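Local coordinates for putative uncharacterized protein (Campylobacter jejuni, PDB 5TPU) that is of unknown function but has a cupin-type beta fold of the WxcM-like family, is seen as a pair of subunits, and holds thymidine-5'-diphosphate, at residues Phe119-Ala122 with Ala123-Ile126; Leu86-Pro89 with Asp90-Leu93. The protein carries 3 engineered substitutions. One frame throughout, in Å; residues are numbered along the deposited sequence.

Interaction 1 of 2, residues Phe119-Ala122 with Ala123-Ile126. Engineered in segment 119-122: Ala122 (natural residue Glu). Engineered in segment 123-126: Ala123 (natural residue Lys), Ala124 (natural residue Glu). With TYD (thymidine-5'-diphosphate), chain E.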
# COMPACT_ATOMS: atom_id res chain seq x y z
N PHE A 119 -13.83 0.85 5.62
CA PHE A 119 -13.25 0.05 6.67
C PHE A 119 -13.66 -1.42 6.54
O PHE A 119 -14.65 -1.71 5.91
CB PHE A 119 -13.72 0.59 8.00
CG PHE A 119 -13.29 2.01 8.26
CD1 PHE A 119 -12.01 2.29 8.69
CD2 PHE A 119 -14.19 3.06 8.10
CE1 PHE A 119 -11.63 3.60 8.92
CE2 PHE A 119 -13.82 4.37 8.35
CZ PHE A 119 -12.54 4.64 8.78
N TYR A 120 -12.88 -2.33 7.11
CA TYR A 120 -13.14 -3.76 7.03
C TYR A 120 -14.44 -4.08 7.74
O TYR A 120 -14.69 -3.55 8.82
CB TYR A 120 -12.07 -4.58 7.74
CG TYR A 120 -12.41 -6.07 7.86
CD1 TYR A 120 -12.42 -6.88 6.75
CD2 TYR A 120 -12.71 -6.64 9.09
CE1 TYR A 120 -12.74 -8.23 6.83
CE2 TYR A 120 -13.04 -7.98 9.19
CZ TYR A 120 -13.06 -8.78 8.07
OH TYR A 120 -13.38 -10.13 8.18
N ASP A 121 -15.23 -5.00 7.16
CA ASP A 121 -16.51 -5.42 7.73
C ASP A 121 -16.89 -6.81 7.16
O ASP A 121 -17.22 -6.95 5.97
CB ASP A 121 -17.57 -4.34 7.48
CG ASP A 121 -18.99 -4.79 7.85
OD1 ASP A 121 -19.16 -5.75 8.63
OD2 ASP A 121 -19.93 -4.17 7.30
N ALA A 122 -16.78 -7.83 8.01
CA ALA A 122 -16.99 -9.21 7.57
C ALA A 122 -18.41 -9.39 7.07
O ALA A 122 -18.65 -10.28 6.27
CB ALA A 122 -16.69 -10.23 8.68
N ALA A 123 -19.33 -8.54 7.52
CA ALA A 123 -20.75 -8.69 7.16
C ALA A 123 -21.03 -8.24 5.74
O ALA A 123 -22.02 -8.66 5.14
CB ALA A 123 -21.62 -7.90 8.15
N ALA A 124 -20.14 -7.40 5.21
CA ALA A 124 -20.21 -6.96 3.84
C ALA A 124 -19.74 -7.99 2.83
O ALA A 124 -19.89 -7.79 1.64
CB ALA A 124 -19.42 -5.68 3.70
N TYR A 125 -19.20 -9.14 3.24
CA TYR A 125 -18.83 -10.13 2.24
C TYR A 125 -20.07 -10.89 1.83
O TYR A 125 -20.75 -11.47 2.65
CB TYR A 125 -17.81 -11.12 2.75
CG TYR A 125 -16.40 -10.63 2.92
CD1 TYR A 125 -16.08 -9.61 3.83
CD2 TYR A 125 -15.36 -11.26 2.24
CE1 TYR A 125 -14.76 -9.22 4.02
CE2 TYR A 125 -14.04 -10.84 2.40
CZ TYR A 125 -13.74 -9.84 3.29
OH TYR A 125 -12.42 -9.49 3.44
N ILE A 126 -20.34 -10.93 0.54
CA ILE A 126 -21.38 -11.78 0.03
C ILE A 126 -20.75 -13.03 -0.59
O ILE A 126 -20.18 -12.99 -1.67
CB ILE A 126 -22.19 -11.05 -1.07
CG1 ILE A 126 -22.73 -9.71 -0.56
CG2 ILE A 126 -23.27 -11.96 -1.66
CD1 ILE A 126 -22.98 -8.73 -1.69
PA TYD E . -10.26 -12.37 3.29
O1A TYD E . -9.47 -13.39 2.52
O2A TYD E . -10.63 -11.03 2.75
O3A TYD E . -11.64 -12.93 3.89
PB TYD E . -12.04 -14.48 4.11
O1B TYD E . -13.10 -14.31 5.21
O2B TYD E . -10.79 -15.14 4.62
O3B TYD E . -12.47 -14.94 2.75
O5' TYD E . -9.33 -11.88 4.46
C5' TYD E . -8.39 -12.76 5.07
C4' TYD E . -8.43 -12.57 6.56
O4' TYD E . -8.17 -11.22 6.96
C3' TYD E . -9.79 -12.89 7.09
O3' TYD E . -9.54 -13.74 8.22
C2' TYD E . -10.46 -11.52 7.34
C1' TYD E . -9.25 -10.66 7.63
N1 TYD E . -9.26 -9.31 7.14
C2 TYD E . -9.02 -8.26 8.05
O2 TYD E . -8.80 -8.52 9.27
N3 TYD E . -9.01 -6.99 7.62
C4 TYD E . -9.20 -6.66 6.32
O4 TYD E . -9.16 -5.46 5.97
C5 TYD E . -9.43 -7.75 5.36
C5M TYD E . -9.65 -7.51 3.91
C6 TYD E . -9.43 -9.06 5.82
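Asp121 OD1 accepts a hydrogen bond from Ala123 N at 3.0 Å, from well above the carboxylate plane, closing an Asx turn; a short acceptor-bearing side chain suits this place. The carboxylate reaches forward because CG stands anti to the backbone N (chi1 171°). Asp121 O accepts from Ala124 N at 3.1 Å, and Ala122 O from Tyr125 N at 3.3 Å, both bonds of the 3-10 type. Ala122, Ala123 and Ala124 are engineered.

This turn brings together two tyrosines of the ligand pocket, crossing at about a right angle, with Tyr120 CE1 3.6 Å from Tyr125 CE1. The thymine of thymidine-5'-diphosphate lies over one face of Tyr120, its N3 3.4 Å above the ring plane. Tyr125 OH, at that ring's edge, donates to phosphate oxygen O2A over a very short 2.5 Å.

Glu28 of the second subunit, at the end of that subunit's strand 22-28, accepts from Tyr120 N. The loop runs from strand 111-116 to helix 129-135, where Ile126 packs on Glu131. Strand 55-57 flanks it: Ala124 O bonds His57, and Ile126 pairs with Ala56.

Interaction 2 of 2, residues Leu86-Pro89 with Asp90-Leu93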
# COMPACT_ATOMS: atom_id res chain seq x y z
N LEU A 86 -2.68 -9.83 -12.91
CA LEU A 86 -1.87 -8.73 -12.37
C LEU A 86 -0.44 -9.25 -12.16
O LEU A 86 -0.23 -10.31 -11.56
CB LEU A 86 -2.43 -8.30 -11.04
CG LEU A 86 -3.88 -7.82 -10.95
CD1 LEU A 86 -4.09 -7.18 -9.58
CD2 LEU A 86 -4.16 -6.81 -12.04
N ASN A 87 0.53 -8.55 -12.71
CA ASN A 87 1.90 -9.07 -12.69
C ASN A 87 2.99 -8.03 -12.65
O ASN A 87 4.18 -8.32 -12.85
CB ASN A 87 2.11 -10.12 -13.79
CG ASN A 87 2.00 -9.57 -15.21
OD1 ASN A 87 2.13 -10.33 -16.20
ND2 ASN A 87 1.76 -8.30 -15.33
N ARG A 88 2.56 -6.81 -12.36
CA ARG A 88 3.49 -5.72 -12.24
C ARG A 88 3.03 -4.63 -11.28
O ARG A 88 1.83 -4.37 -11.16
CB ARG A 88 3.81 -5.19 -13.65
CG ARG A 88 2.63 -4.82 -14.54
CD ARG A 88 3.10 -4.55 -15.97
NE ARG A 88 4.16 -3.54 -15.90
CZ ARG A 88 5.28 -3.54 -16.58
NH1 ARG A 88 6.17 -2.59 -16.35
NH2 ARG A 88 5.53 -4.48 -17.48
N PRO A 89 3.98 -3.94 -10.62
CA PRO A 89 3.57 -3.01 -9.57
C PRO A 89 3.15 -1.65 -10.04
O PRO A 89 2.80 -0.82 -9.23
CB PRO A 89 4.81 -2.89 -8.69
CG PRO A 89 5.93 -3.27 -9.54
CD PRO A 89 5.44 -4.13 -10.66
N ASP A 90 3.20 -1.41 -11.34
CA ASP A 90 2.80 -0.13 -11.86
C ASP A 90 1.46 -0.24 -12.56
O ASP A 90 1.09 0.67 -13.28
CB ASP A 90 3.85 0.44 -12.83
CG ASP A 90 4.19 -0.52 -13.96
OD1 ASP A 90 5.20 -0.26 -14.63
OD2 ASP A 90 3.53 -1.57 -14.14
N ILE A 91 0.74 -1.33 -12.32
CA ILE A 91 -0.62 -1.47 -12.76
C ILE A 91 -1.53 -1.69 -11.57
O ILE A 91 -1.22 -2.45 -10.65
CB ILE A 91 -0.79 -2.59 -13.78
CG1 ILE A 91 -0.12 -2.15 -15.09
CG2 ILE A 91 -2.27 -2.87 -14.05
CD1 ILE A 91 -0.18 -3.19 -16.18
N GLY A 92 -2.64 -0.98 -11.60
CA GLY A 92 -3.64 -1.01 -10.53
C GLY A 92 -4.92 -1.50 -11.15
O GLY A 92 -5.22 -1.13 -12.26
N LEU A 93 -5.65 -2.35 -10.46
CA LEU A 93 -6.97 -2.78 -10.93
C LEU A 93 -8.04 -2.17 -10.04
O LEU A 93 -8.11 -2.43 -8.86
CB LEU A 93 -7.08 -4.30 -10.95
CG LEU A 93 -8.49 -4.87 -11.20
CD1 LEU A 93 -8.99 -4.44 -12.55
CD2 LEU A 93 -8.52 -6.37 -11.09
O HOH W 1 -0.67 -4.99 -10.49
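Asp90 turns back on Arg88 and meets its guanidinium side-on, one oxygen to each of two nitrogens. Arg88 NE donates to Asp90 OD2 at 2.7 Å, with an N-H...O angle of 171°, while Arg88 NH1 reaches Asp90 OD1 at 3.1 Å. Both oxygens use their syn lone pairs, and the two planes lie only 11° apart. The fit depends on both side chains taking the less usual rotamer, CG lying between the backbone N and the carbonyl carbon (chi1 55° in Asp90, and much the same in Arg88), and on a bend at chi3 of the arginine. Aspartate is short enough to close so small a ring, and arginine long enough to arch over to it.

Ile91 ends the type I beta turn that starts at Arg88. Its N-H returns to Arg88 O in a weak bond of 3.4 Å, and a water donates to both Arg88 O and Ile91 O. Pro89 suits the second position, where its ring holds phi near the value a type I turn needs. The CD1 of Ile91 lies 3.6 Å from Arg88 CD, so the branched side chain packs against the aliphatic part of the arginine.

Leu93, beyond Gly92, directs its CB toward the other arm, where CB sits 4.0 Å from Leu86 CD2. Both leucines are buried and both also touch Ile73 of strand 71-76, as befits apolar residues inside a cupin-type beta barrel. At the turn, Pro89 O bonds Tyr42 OH of the second subunit.

The chemistry thus divides by depth: apolar contact between the arms inside, and a two-pronged ion pair at the outer end. The salt bridge and the bridging water probably add to the weak turn bond, though the ion pair lies toward solvent, where its contribution is likely to be modest.

From the N terminus, interaction 2 comes first. It closes the short loop between strand 81-86, at the border of the four-stranded sheet, and strand 91-95 of the five-stranded sheet, and so carries the chain from one sheet to the other. Interaction 1 opens later, after strand 111-116, and closes a turn on the way to helix 129-135. The two loops follow in series, neither nesting nor crossing, and lie on opposite sides of the chain's centre, their own centres about 24 Å apart and their nearest atoms about 15 Å. Each reaches the second subunit, but only interaction 1 contributes residues to the thymidine-5'-diphosphate pocket.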